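Local coordinates for protein polyketide synthase/nonribosomal peptide synthetase hybrid RzxB (Pseudomonas fluorescens, PDB 5IL6) that probably dehydrates beta-hydroxyacyl intermediates during rhizoxin assembly, through the dehydratase domain of a trans-AT polyketide synthase/nonribosomal peptide synthetase hybrid, at residues A[12-20]-A[27-35]; A[183-194]-A[245-253]. All blocks are in the same frame, centred on the assembly; numbering follows the deposited sequence.

Overall arrangement
Contact 1 (12-20 with 27-35) and contact 2 (183-194 with 245-253) belong to different halves of what family membership indicates is a double hotdog, the dehydratase fold with two hotdog units in one chain. Their centres lie 27 Å apart on opposite sides of the chain's centre, and the nearest atoms are about 11 Å apart, so neither touches the other directly. Contact 1 packs against helix 53-67 and contact 2 against helix 204-212. In related dehydratases the active site lies between the two hotdog units; geometry alone does not place either contact in it.

Contact 1. Residues A[12-20]-A[27-35]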
loop_
_atom_site.group_PDB
_atom_site.type_symbol
_atom_site.label_atom_id
_atom_site.label_comp_id
_atom_site.label_asym_id
_atom_site.label_seq_id
_atom_site.Cartn_x
_atom_site.Cartn_y
_atom_site.Cartn_z
ATOM N N HIS A 12 -2.128 1.932 -21.596
ATOM C CA HIS A 12 -1.578 2.415 -20.337
ATOM C C HIS A 12 -0.204 1.804 -20.093
ATOM O O HIS A 12 0.051 0.647 -20.439
ATOM C CB HIS A 12 -2.508 2.063 -19.178
ATOM C CG HIS A 12 -3.806 2.804 -19.191
ATOM N ND1 HIS A 12 -4.889 2.398 -18.443
ATOM C CD2 HIS A 12 -4.194 3.928 -19.842
ATOM C CE1 HIS A 12 -5.893 3.233 -18.642
ATOM N NE2 HIS A 12 -5.498 4.170 -19.485
ATOM N N LEU A 13 0.691 2.593 -19.493
ATOM C CA LEU A 13 1.999 2.066 -19.121
ATOM C C LEU A 13 1.870 1.004 -18.045
ATOM O O LEU A 13 2.705 0.097 -17.958
ATOM C CB LEU A 13 2.901 3.188 -18.608
ATOM C CG LEU A 13 3.032 4.431 -19.479
ATOM C CD1 LEU A 13 3.873 5.463 -18.743
ATOM C CD2 LEU A 13 3.616 4.104 -20.834
ATOM N N HIS A 14 0.827 1.105 -17.234
ATOM C CA HIS A 14 0.620 0.319 -16.031
ATOM C C HIS A 14 -0.820 0.569 -15.603
ATOM O O HIS A 14 -1.328 1.679 -15.805
ATOM C CB HIS A 14 1.614 0.734 -14.945
ATOM C CG HIS A 14 1.583 -0.131 -13.725
ATOM N ND1 HIS A 14 0.690 0.070 -12.696
ATOM C CD2 HIS A 14 2.347 -1.187 -13.359
ATOM C CE1 HIS A 14 0.899 -0.829 -11.751
ATOM N NE2 HIS A 14 1.899 -1.603 -12.128
ATOM N N PRO A 15 -1.518 -0.414 -15.033
ATOM C CA PRO A 15 -2.918 -0.169 -14.644
ATOM C C PRO A 15 -3.109 1.046 -13.750
ATOM O O PRO A 15 -4.186 1.657 -13.776
ATOM C CB PRO A 15 -3.313 -1.465 -13.926
ATOM C CG PRO A 15 -2.406 -2.505 -14.475
ATOM C CD PRO A 15 -1.126 -1.823 -14.854
ATOM N N LEU A 16 -2.101 1.419 -12.962
ATOM C CA LEU A 16 -2.187 2.569 -12.071
ATOM C C LEU A 16 -1.298 3.728 -12.497
ATOM O O LEU A 16 -1.244 4.743 -11.790
ATOM C CB LEU A 16 -1.819 2.161 -10.639
ATOM C CG LEU A 16 -2.800 1.275 -9.868
ATOM C CD1 LEU A 16 -2.249 0.992 -8.477
ATOM C CD2 LEU A 16 -4.181 1.906 -9.780
ATOM N N LEU A 17 -0.608 3.615 -13.629
ATOM C CA LEU A 17 0.258 4.682 -14.140
ATOM C C LEU A 17 -0.031 4.750 -15.638
ATOM O O LEU A 17 0.568 4.023 -16.433
ATOM C CB LEU A 17 1.727 4.408 -13.846
ATOM C CG LEU A 17 2.664 5.605 -13.993
ATOM C CD1 LEU A 17 2.571 6.485 -12.758
ATOM C CD2 LEU A 17 4.091 5.144 -14.225
ATOM N N HIS A 18 -0.972 5.617 -16.010
ATOM C CA HIS A 18 -1.573 5.543 -17.336
ATOM C C HIS A 18 -0.680 6.134 -18.418
ATOM O O HIS A 18 -0.489 5.514 -19.471
ATOM C CB HIS A 18 -2.931 6.246 -17.328
ATOM C CG HIS A 18 -3.929 5.616 -16.405
ATOM N ND1 HIS A 18 -5.123 6.218 -16.075
ATOM C CD2 HIS A 18 -3.912 4.429 -15.753
ATOM C CE1 HIS A 18 -5.798 5.432 -15.255
ATOM N NE2 HIS A 18 -5.085 4.340 -15.044
ATOM N N ARG A 19 -0.138 7.330 -18.196
ATOM C CA ARG A 19 0.465 8.090 -19.281
ATOM C C ARG A 19 1.724 8.808 -18.819
ATOM O O ARG A 19 1.816 9.282 -17.685
ATOM C CB ARG A 19 -0.535 9.100 -19.852
ATOM C CG ARG A 19 -1.658 8.448 -20.645
ATOM C CD ARG A 19 -3.004 9.100 -20.380
ATOM N NE ARG A 19 -4.089 8.364 -21.036
ATOM C CZ ARG A 19 -5.096 7.752 -20.414
ATOM N NH1 ARG A 19 -5.209 7.777 -19.091
ATOM N NH2 ARG A 19 -6.014 7.115 -21.129
ATOM N N ASN A 20 2.691 8.881 -19.732
ATOM C CA ASN A 20 3.933 9.617 -19.529
ATOM C C ASN A 20 3.749 11.037 -20.055
ATOM O O ASN A 20 3.512 11.230 -21.252
ATOM C CB ASN A 20 5.078 8.911 -20.259
ATOM C CG ASN A 20 6.442 9.484 -19.922
ATOM O OD1 ASN A 20 6.575 10.660 -19.587
ATOM N ND2 ASN A 20 7.470 8.647 -20.026
ATOM N N LEU A 27 10.609 14.496 -15.305
ATOM C CA LEU A 27 9.791 13.312 -15.529
ATOM C C LEU A 27 8.483 13.423 -14.758
ATOM O O LEU A 27 8.456 13.854 -13.601
ATOM C CB LEU A 27 10.550 12.056 -15.109
ATOM C CG LEU A 27 11.823 11.767 -15.909
ATOM C CD1 LEU A 27 12.510 10.522 -15.379
ATOM C CD2 LEU A 27 11.532 11.628 -17.403
ATOM N N ARG A 28 7.387 13.052 -15.416
ATOM C CA ARG A 28 6.067 13.209 -14.828
ATOM C C ARG A 28 5.107 12.232 -15.488
ATOM O O ARG A 28 5.234 11.923 -16.676
ATOM C CB ARG A 28 5.572 14.647 -14.986
ATOM C CG ARG A 28 4.274 14.961 -14.267
ATOM C CD ARG A 28 3.991 16.449 -14.323
ATOM N NE ARG A 28 4.159 16.950 -15.687
ATOM C CZ ARG A 28 3.207 17.497 -16.437
ATOM N NH1 ARG A 28 1.972 17.659 -15.977
ATOM N NH2 ARG A 28 3.502 17.901 -17.665
ATOM N N TYR A 29 4.128 11.779 -14.709
ATOM C CA TYR A 29 3.178 10.769 -15.149
ATOM C C TYR A 29 1.778 11.176 -14.714
ATOM O O TYR A 29 1.603 11.928 -13.752
ATOM C CB TYR A 29 3.543 9.389 -14.581
ATOM C CG TYR A 29 4.992 9.029 -14.808
ATOM C CD1 TYR A 29 5.978 9.451 -13.925
ATOM C CD2 TYR A 29 5.378 8.288 -15.914
ATOM C CE1 TYR A 29 7.305 9.136 -14.131
ATOM C CE2 TYR A 29 6.706 7.967 -16.131
ATOM C CZ TYR A 29 7.664 8.396 -15.235
ATOM O OH TYR A 29 8.989 8.084 -15.438
ATOM N N LEU A 30 0.783 10.678 -15.442
ATOM C CA LEU A 30 -0.602 11.068 -15.222
ATOM C C LEU A 30 -1.498 9.847 -15.348
ATOM O O LEU A 30 -1.401 9.101 -16.327
ATOM C CB LEU A 30 -1.027 12.151 -16.222
ATOM C CG LEU A 30 -2.520 12.472 -16.343
ATOM C CD1 LEU A 30 -3.126 12.824 -14.992
ATOM C CD2 LEU A 30 -2.720 13.613 -17.331
ATOM N N SER A 31 -2.348 9.638 -14.346
ATOM C CA SER A 31 -3.428 8.666 -14.411
ATOM C C SER A 31 -4.748 9.383 -14.167
ATOM O O SER A 31 -4.842 10.247 -13.290
ATOM C CB SER A 31 -3.238 7.547 -13.383
ATOM O OG SER A 31 -1.936 6.997 -13.469
ATOM N N ARG A 32 -5.760 9.036 -14.958
ATOM C CA ARG A 32 -7.098 9.595 -14.808
ATOM C C ARG A 32 -8.046 8.471 -14.426
ATOM O O ARG A 32 -8.206 7.504 -15.180
ATOM C CB ARG A 32 -7.567 10.282 -16.091
ATOM C CG ARG A 32 -8.923 10.968 -15.940
ATOM C CD ARG A 32 -9.287 11.824 -17.144
ATOM N NE ARG A 32 -8.260 12.821 -17.447
ATOM C CZ ARG A 32 -7.321 12.690 -18.381
ATOM N NH1 ARG A 32 -7.257 11.599 -19.133
ATOM N NH2 ARG A 32 -6.437 13.662 -18.569
ATOM N N PHE A 33 -8.667 8.596 -13.260
ATOM C CA PHE A 33 -9.579 7.589 -12.741
ATOM C C PHE A 33 -11.019 8.067 -12.875
ATOM O O PHE A 33 -11.308 9.261 -12.761
ATOM C CB PHE A 33 -9.274 7.281 -11.273
ATOM C CG PHE A 33 -7.862 6.827 -11.031
ATOM C CD1 PHE A 33 -7.493 5.515 -11.268
ATOM C CD2 PHE A 33 -6.905 7.714 -10.568
ATOM C CE1 PHE A 33 -6.193 5.093 -11.047
ATOM C CE2 PHE A 33 -5.604 7.300 -10.346
ATOM C CZ PHE A 33 -5.249 5.988 -10.584
ATOM N N SER A 34 -11.922 7.115 -13.116
ATOM C CA SER A 34 -13.348 7.406 -13.178
ATOM C C SER A 34 -14.033 7.301 -11.825
ATOM O O SER A 34 -15.115 7.877 -11.646
ATOM C CB SER A 34 -14.039 6.451 -14.157
ATOM O OG SER A 34 -13.904 5.105 -13.729
ATOM N N GLY A 35 -13.430 6.595 -10.870
ATOM C CA GLY A 35 -14.055 6.283 -9.607
ATOM C C GLY A 35 -14.663 4.896 -9.539
ATOM O O GLY A 35 -14.949 4.414 -8.437
#
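Ser31 and His18 both place the gamma atom beside the backbone N (OG, chi1 -51°; CG, chi1 -62°), which directs the serine hydroxyl to the turn before His18 and brings the imidazole over the serine CB. The hydroxyl then serves two partners: OG of Ser31 donates to Leu16 O at 2.9 Å, coming from above the carbonyl plane, and accepts from His18 N at 3.0 Å. This pair of bonds ties the type I turn from His14 to Leu17 to strand 27-32. Ser31 CB lies 3.6 Å from the centroid of the His18 ring and 14° off its normal, a CH-pi contact, while His12 CE1 covers the other face. A weak bond from His18 NE2 to Pro15 O at 3.1 Å further limits rotation of the ring.

Leu17 lays both methyls along one side of Tyr29: its CD1 is 3.6 Å from Tyr29 CB and its CD2 is 3.8 Å from Tyr29 CD2, while Leu13 comes to the edge of the same ring. Beyond them Leu17 also touches Met59 and Tyr29 touches Ala67, both of helix 53-67. Farther along, Leu16 CD2 meets Phe33 CE1 at 4.0 Å, the two side chains crossing at about a right angle.

Arg19 and Leu30 form an antiparallel hydrogen-bonded pair, with Leu30 N to Arg19 O at 2.8 Å, and Asn20 with Tyr29 follows as a non-hydrogen-bonded pair. Joined by a short loop, strands 19-20 and 27-32 form a beta hairpin, 27-32 pairing onward with 98-105 and 19-20 lying outermost within the chain, in the first half of a probable double hotdog fold.

Contact 2. Residues A[183-194]-A[245-253]; sequences DQALARIALQDP and ASLQVQIRR
Ala245, Ile189 and Gln184 have the most surface buried by the contact, and each secures a different part of the strand pair. At one end Ala245 O accepts Leu191 N at 2.9 Å, just past the last bridge of the ladder. The Ala245 methyl meets two residues that follow strand 184-190: its CB is 3.9 Å from Pro194 CB and 4.0 Å from Leu191 CD1.

Ile189 works on the buried face, with Ala185, Ala187, Leu247, Val249 and Ile251. Its CG1, held between the backbone N and the carbonyl carbon (chi1 61°), carries the branch across to the neighbouring strand: CG1 reaches Leu247 CB at 3.7 Å and CD1 reaches Val249 CG2 at 3.7 Å. Ile189 also touches Ala209 and Val249 touches Ala210, both of helix 204-212. A sheet wrapping such a helix is the hotdog arrangement, here probably that of the second unit; the strand axes run antiparallel at 162°, with the hydrogen-bonded pairs Ala185-Ile251, Ala187-Val249 and Ile189-Leu247 setting the register.

Gln184 lies on the other face, its chain extended beyond CG. Its OE1 accepts Gln250 NE2 at 2.9 Å with a 152° N-H...O angle; the oxygen lies in the donor's amide plane, yet the donor stands above the plane of the accepting carbonyl. With an alanine here, which lacks the amide and the CG that packs 3.6 Å from Arg252 CD, Gln250 NE2 would probably be left without this acceptor and the Arg252 chain would be likely to turn more freely. Gln250 OE1 is held separately by Asp143 N. Beside Gln184, a salt bridge joins Asp183 OD2 to Arg252 NE at 3.1 Å, though both side chains are poorly ordered.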
loop_
_atom_site.group_PDB
_atom_site.type_symbol
_atom_site.label_atom_id
_atom_site.label_comp_id
_atom_site.label_asym_id
_atom_site.label_seq_id
_atom_site.Cartn_x
_atom_site.Cartn_y
_atom_site.Cartn_z
ATOM N N ASP A 183 2.479 -10.275 20.133
ATOM C CA ASP A 183 2.484 -9.059 19.332
ATOM C C ASP A 183 2.771 -9.327 17.858
ATOM O O ASP A 183 3.141 -8.399 17.129
ATOM C CB ASP A 183 3.503 -8.063 19.893
ATOM C CG ASP A 183 4.900 -8.647 19.993
ATOM O OD1 ASP A 183 5.131 -9.741 19.437
ATOM O OD2 ASP A 183 5.769 -8.008 20.623
ATOM N N GLN A 184 2.609 -10.568 17.405
ATOM C CA GLN A 184 2.805 -10.935 16.011
ATOM C C GLN A 184 1.544 -11.589 15.467
ATOM O O GLN A 184 0.765 -12.192 16.212
ATOM C CB GLN A 184 3.983 -11.903 15.833
ATOM C CG GLN A 184 5.341 -11.294 16.093
ATOM C CD GLN A 184 6.475 -12.161 15.582
ATOM O OE1 GLN A 184 6.324 -12.885 14.599
ATOM N NE2 GLN A 184 7.625 -12.089 16.247
ATOM N N ALA A 185 1.350 -11.467 14.156
ATOM C CA ALA A 185 0.220 -12.089 13.488
ATOM C C ALA A 185 0.667 -12.598 12.127
ATOM O O ALA A 185 1.611 -12.074 11.528
ATOM C CB ALA A 185 -0.954 -11.115 13.327
ATOM N N LEU A 186 -0.025 -13.626 11.644
ATOM C CA LEU A 186 0.241 -14.202 10.335
ATOM C C LEU A 186 -1.066 -14.254 9.561
ATOM O O LEU A 186 -2.050 -14.830 10.036
ATOM C CB LEU A 186 0.845 -15.605 10.455
ATOM C CG LEU A 186 1.285 -16.253 9.138
ATOM C CD1 LEU A 186 2.473 -15.502 8.546
ATOM C CD2 LEU A 186 1.615 -17.725 9.337
ATOM N N ALA A 187 -1.075 -13.654 8.376
ATOM C CA ALA A 187 -2.276 -13.551 7.565
ATOM C C ALA A 187 -2.071 -14.252 6.230
ATOM O O ALA A 187 -0.963 -14.276 5.685
ATOM C CB ALA A 187 -2.653 -12.085 7.323
ATOM N N ARG A 188 -3.150 -14.836 5.719
ATOM C CA ARG A 188 -3.195 -15.359 4.361
ATOM C C ARG A 188 -4.126 -14.485 3.536
ATOM O O ARG A 188 -5.265 -14.229 3.940
ATOM C CB ARG A 188 -3.670 -16.814 4.331
ATOM C CG ARG A 188 -2.570 -17.831 4.581
ATOM C CD ARG A 188 -2.238 -17.950 6.054
ATOM N NE ARG A 188 -1.384 -19.102 6.327
ATOM C CZ ARG A 188 -1.147 -19.591 7.541
ATOM N NH1 ARG A 188 -1.705 -19.033 8.609
ATOM N NH2 ARG A 188 -0.357 -20.644 7.688
ATOM N N ILE A 189 -3.630 -14.023 2.393
ATOM C CA ILE A 189 -4.373 -13.143 1.504
ATOM C C ILE A 189 -4.238 -13.670 0.084
ATOM O O ILE A 189 -3.253 -14.330 -0.261
ATOM C CB ILE A 189 -3.877 -11.682 1.601
ATOM C CG1 ILE A 189 -2.400 -11.587 1.201
ATOM C CG2 ILE A 189 -4.080 -11.152 3.013
ATOM C CD1 ILE A 189 -1.866 -10.166 1.115
ATOM N N ALA A 190 -5.248 -13.396 -0.737
ATOM C CA ALA A 190 -5.208 -13.794 -2.135
ATOM C C ALA A 190 -6.237 -12.981 -2.904
ATOM O O ALA A 190 -7.286 -12.619 -2.365
ATOM C CB ALA A 190 -5.474 -15.294 -2.309
ATOM N N LEU A 191 -5.941 -12.735 -4.178
ATOM C CA LEU A 191 -6.856 -11.997 -5.037
ATOM C C LEU A 191 -8.147 -12.774 -5.264
ATOM O O LEU A 191 -8.164 -14.008 -5.294
ATOM C CB LEU A 191 -6.203 -11.692 -6.387
ATOM C CG LEU A 191 -4.997 -10.755 -6.399
ATOM C CD1 LEU A 191 -4.381 -10.713 -7.789
ATOM C CD2 LEU A 191 -5.409 -9.360 -5.958
ATOM N N GLN A 192 -9.243 -12.025 -5.408
ATOM C CA GLN A 192 -10.526 -12.640 -5.730
ATOM C C GLN A 192 -10.487 -13.287 -7.110
ATOM O O GLN A 192 -11.052 -14.368 -7.315
ATOM C CB GLN A 192 -11.633 -11.589 -5.660
ATOM C CG GLN A 192 -13.037 -12.142 -5.813
ATOM C CD GLN A 192 -14.085 -11.048 -5.875
ATOM O OE1 GLN A 192 -13.811 -9.933 -6.320
ATOM N NE2 GLN A 192 -15.292 -11.360 -5.418
ATOM N N ASP A 193 -9.830 -12.637 -8.067
ATOM C CA ASP A 193 -9.597 -13.203 -9.395
ATOM C C ASP A 193 -8.091 -13.247 -9.611
ATOM O O ASP A 193 -7.476 -12.206 -9.903
ATOM C CB ASP A 193 -10.280 -12.376 -10.483
ATOM C CG ASP A 193 -10.064 -12.946 -11.873
ATOM O OD1 ASP A 193 -9.354 -13.965 -11.998
ATOM O OD2 ASP A 193 -10.621 -12.384 -12.839
ATOM N N PRO A 194 -7.448 -14.408 -9.477
ATOM C CA PRO A 194 -5.986 -14.451 -9.638
ATOM C C PRO A 194 -5.499 -13.877 -10.956
ATOM O O PRO A 194 -4.415 -13.279 -11.001
ATOM C CB PRO A 194 -5.667 -15.948 -9.529
ATOM C CG PRO A 194 -6.796 -16.530 -8.760
ATOM C CD PRO A 194 -8.005 -15.721 -9.108
ATOM N N ALA A 245 -0.446 -14.215 -6.696
ATOM C CA ALA A 245 -1.805 -13.823 -6.343
ATOM C C ALA A 245 -2.219 -14.290 -4.954
ATOM O O ALA A 245 -3.282 -13.881 -4.477
ATOM C CB ALA A 245 -2.790 -14.367 -7.381
ATOM N N SER A 246 -1.421 -15.137 -4.306
ATOM C CA SER A 246 -1.678 -15.595 -2.947
ATOM C C SER A 246 -0.428 -15.363 -2.112
ATOM O O SER A 246 0.685 -15.644 -2.565
ATOM C CB SER A 246 -2.066 -17.079 -2.921
ATOM O OG SER A 246 -2.280 -17.530 -1.594
ATOM N N LEU A 247 -0.610 -14.849 -0.897
ATOM C CA LEU A 247 0.515 -14.406 -0.087
ATOM C C LEU A 247 0.294 -14.741 1.379
ATOM O O LEU A 247 -0.842 -14.842 1.851
ATOM C CB LEU A 247 0.734 -12.895 -0.221
ATOM C CG LEU A 247 1.162 -12.382 -1.594
ATOM C CD1 LEU A 247 1.087 -10.867 -1.639
ATOM C CD2 LEU A 247 2.562 -12.854 -1.926
ATOM N N GLN A 248 1.407 -14.899 2.091
ATOM C CA GLN A 248 1.438 -14.902 3.546
ATOM C C GLN A 248 2.028 -13.581 4.015
ATOM O O GLN A 248 2.973 -13.067 3.408
ATOM C CB GLN A 248 2.287 -16.052 4.097
ATOM C CG GLN A 248 1.769 -17.441 3.810
ATOM C CD GLN A 248 2.674 -18.506 4.390
ATOM O OE1 GLN A 248 2.457 -18.976 5.506
ATOM N NE2 GLN A 248 3.704 -18.885 3.641
ATOM N N VAL A 249 1.475 -13.033 5.093
ATOM C CA VAL A 249 1.919 -11.751 5.625
ATOM C C VAL A 249 2.219 -11.925 7.106
ATOM O O VAL A 249 1.316 -12.228 7.894
ATOM C CB VAL A 249 0.873 -10.643 5.413
ATOM C CG1 VAL A 249 1.407 -9.311 5.909
ATOM C CG2 VAL A 249 0.484 -10.553 3.942
ATOM N N GLN A 250 3.480 -11.729 7.479
ATOM C CA GLN A 250 3.880 -11.706 8.879
ATOM C C GLN A 250 3.875 -10.265 9.365
ATOM O O GLN A 250 4.478 -9.390 8.733
ATOM C CB GLN A 250 5.267 -12.320 9.067
ATOM C CG GLN A 250 5.639 -12.500 10.527
ATOM C CD GLN A 250 7.028 -13.063 10.721
ATOM O OE1 GLN A 250 7.723 -13.391 9.759
ATOM N NE2 GLN A 250 7.446 -13.168 11.977
ATOM N N ILE A 251 3.206 -10.023 10.489
ATOM C CA ILE A 251 2.997 -8.677 11.012
ATOM C C ILE A 251 3.523 -8.637 12.438
ATOM O O ILE A 251 3.232 -9.535 13.237
ATOM C CB ILE A 251 1.511 -8.278 10.968
ATOM C CG1 ILE A 251 0.973 -8.378 9.536
ATOM C CG2 ILE A 251 1.323 -6.863 11.511
ATOM C CD1 ILE A 251 -0.527 -8.224 9.428
ATOM N N ARG A 252 4.296 -7.597 12.754
ATOM C CA ARG A 252 4.844 -7.401 14.092
ATOM C C ARG A 252 4.537 -5.984 14.548
ATOM O O ARG A 252 4.884 -5.020 13.860
ATOM C CB ARG A 252 6.355 -7.652 14.122
ATOM C CG ARG A 252 7.036 -7.217 15.420
ATOM C CD ARG A 252 6.373 -7.845 16.639
ATOM N NE ARG A 252 7.129 -7.627 17.868
ATOM C CZ ARG A 252 8.233 -8.294 18.192
ATOM N NH1 ARG A 252 8.724 -9.215 17.371
ATOM N NH2 ARG A 252 8.850 -8.038 19.336
ATOM N N ARG A 253 3.885 -5.863 15.699
ATOM C CA ARG A 253 3.699 -4.562 16.323
ATOM C C ARG A 253 5.051 -3.966 16.690
ATOM O O ARG A 253 5.942 -4.663 17.186
ATOM C CB ARG A 253 2.820 -4.702 17.565
ATOM C CG ARG A 253 2.516 -3.400 18.290
ATOM C CD ARG A 253 1.211 -2.788 17.824
ATOM N NE ARG A 253 0.856 -1.616 18.626
ATOM C CZ ARG A 253 -0.078 -1.596 19.573
ATOM N NH1 ARG A 253 -0.780 -2.686 19.860
ATOM N NH2 ARG A 253 -0.315 -0.471 20.239
#